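Local coordinates for toll-like receptor 13 (Mus musculus, PDB 4Z0C), which recognises single-stranded RNA from bacterial 23S rRNA as an innate immune receptor and signals through MYD88 to activate NF-kappa-B, at the interface of chains A and B. Residues are numbered along the deposited sequence; one frame, centred on the assembly and turned at random. Chains: chain A/B, Toll-like receptor 13.

The interface of chains A and B. Residues chain A 409-411, 433-435; chain B 413, 437, 459.
B:Arg437 reaches across the two-fold interface between two leucine-rich repeat ectodomains and plants its guanidinium among the loops of chain A that follow strands 404-406 and 428-430. Its aliphatic chain is stretched out, with chi2 at 174°, which carries the charged end far from its own backbone and into the partner. There the guanidinium meets the backbone carbonyl of A:Asp433 end-on: NH1 and NH2 both donate to the one oxygen, each at 3.2 Å from A:Asp433 O, which lies close to the guanidinium plane. NH1 comes in almost in line with the carbonyl bond, while NH2 approaches from a direction tilted away from the carbonyl plane. The carboxylate of A:Asp433 adds a looser salt bridge, OD2 standing 3.9 Å from B:Arg437 NH1, and its negative charge would be expected to favour the positive group.

The side chains of A:Asn435 and B:Arg437 run towards each other from opposing sides of the interface. The amide is turned 72° from the guanidinium plane, and NH2 of B:Arg437 donates to A:Asn435 OD1 at 2.8 Å from above the amide carbonyl plane. The other branch of the amide, ND2, is 2.8 Å from a water that also lies 2.9 Å from B:Arg437 NE, and the direct and water-mediated links together would be expected to limit rotation of both groups. That water sits over the rim of one face of the A:Trp411 indole.

CD1 of the five-membered ring of A:Trp411 lies over the centre of one face of the guanidinium, 3.8 Å from B:Arg437 CZ, with the two planes inclined by 38° rather than parallel. The indole and the arginine chain pass in opposing senses. Further along, B:Val413 packs obliquely against the CE3-CZ3 rim of the six-membered ring, its methyl CG1 3.3 Å from A:Trp411 CE3; the second methyl, CG2, faces the amide nitrogen of A:Asn435.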
# COMPACT_ATOMS: atom_id res chain seq x y z
N ALA A 409 12.35 -3.68 -12.12
CA ALA A 409 13.14 -3.47 -10.91
C ALA A 409 14.46 -2.76 -11.16
O ALA A 409 15.39 -2.85 -10.35
CB ALA A 409 13.34 -4.76 -10.14
N CYS A 410 14.55 -2.04 -12.27
CA CYS A 410 15.60 -1.05 -12.40
C CYS A 410 15.20 0.18 -11.56
O CYS A 410 14.27 0.10 -10.75
CB CYS A 410 15.78 -0.67 -13.86
SG CYS A 410 16.45 -2.00 -14.85
N TRP A 411 15.89 1.30 -11.75
CA TRP A 411 15.59 2.50 -10.95
C TRP A 411 15.01 3.61 -11.81
O TRP A 411 15.16 4.80 -11.50
CB TRP A 411 16.85 3.00 -10.23
CG TRP A 411 17.41 2.06 -9.22
CD1 TRP A 411 16.87 0.87 -8.80
CD2 TRP A 411 18.63 2.23 -8.49
NE1 TRP A 411 17.69 0.29 -7.86
CE2 TRP A 411 18.77 1.10 -7.65
CE3 TRP A 411 19.62 3.21 -8.48
CZ2 TRP A 411 19.86 0.95 -6.79
CZ3 TRP A 411 20.71 3.05 -7.63
CH2 TRP A 411 20.81 1.93 -6.79
N ASP A 433 7.98 -2.09 -11.31
CA ASP A 433 8.83 -1.93 -10.14
C ASP A 433 9.97 -0.93 -10.38
O ASP A 433 11.03 -1.02 -9.76
CB ASP A 433 9.36 -3.27 -9.66
CG ASP A 433 9.96 -3.20 -8.27
OD1 ASP A 433 9.56 -2.30 -7.50
OD2 ASP A 433 10.86 -4.02 -7.96
N ASN A 434 9.75 0.01 -11.28
CA ASN A 434 10.69 1.12 -11.42
C ASN A 434 10.31 2.27 -10.48
O ASN A 434 9.73 2.04 -9.43
CB ASN A 434 10.82 1.54 -12.88
CG ASN A 434 11.71 0.56 -13.68
OD1 ASN A 434 12.93 0.54 -13.51
ND2 ASN A 434 11.11 -0.22 -14.55
N ASN A 435 10.69 3.50 -10.83
CA ASN A 435 10.36 4.68 -10.02
C ASN A 435 9.60 5.70 -10.85
O ASN A 435 9.81 6.90 -10.68
CB ASN A 435 11.64 5.37 -9.50
CG ASN A 435 12.46 4.49 -8.58
OD1 ASN A 435 11.92 3.76 -7.74
ND2 ASN A 435 13.78 4.56 -8.72
N VAL B 413 17.73 8.18 -5.15
CA VAL B 413 17.80 6.78 -5.51
C VAL B 413 18.84 6.07 -4.61
O VAL B 413 18.74 4.88 -4.35
CB VAL B 413 18.19 6.75 -6.99
CG1 VAL B 413 19.62 6.25 -7.22
CG2 VAL B 413 17.14 6.12 -7.83
N ARG B 437 15.83 2.52 -1.71
CA ARG B 437 15.46 1.11 -1.58
C ARG B 437 16.24 0.41 -0.48
O ARG B 437 15.74 -0.52 0.13
CB ARG B 437 15.65 0.37 -2.92
CG ARG B 437 14.58 0.76 -3.94
CD ARG B 437 14.81 0.15 -5.31
NE ARG B 437 14.05 0.87 -6.34
CZ ARG B 437 13.40 0.31 -7.36
NH1 ARG B 437 13.36 -1.02 -7.53
NH2 ARG B 437 12.76 1.11 -8.21
N CYS B 459 11.20 3.23 -0.80
CA CYS B 459 10.96 1.84 -1.13
C CYS B 459 11.86 0.99 -0.28
O CYS B 459 12.46 0.06 -0.77
CB CYS B 459 11.28 1.57 -2.60
SG CYS B 459 10.98 2.95 -3.74
O HOH W 1 15.47 3.39 -6.82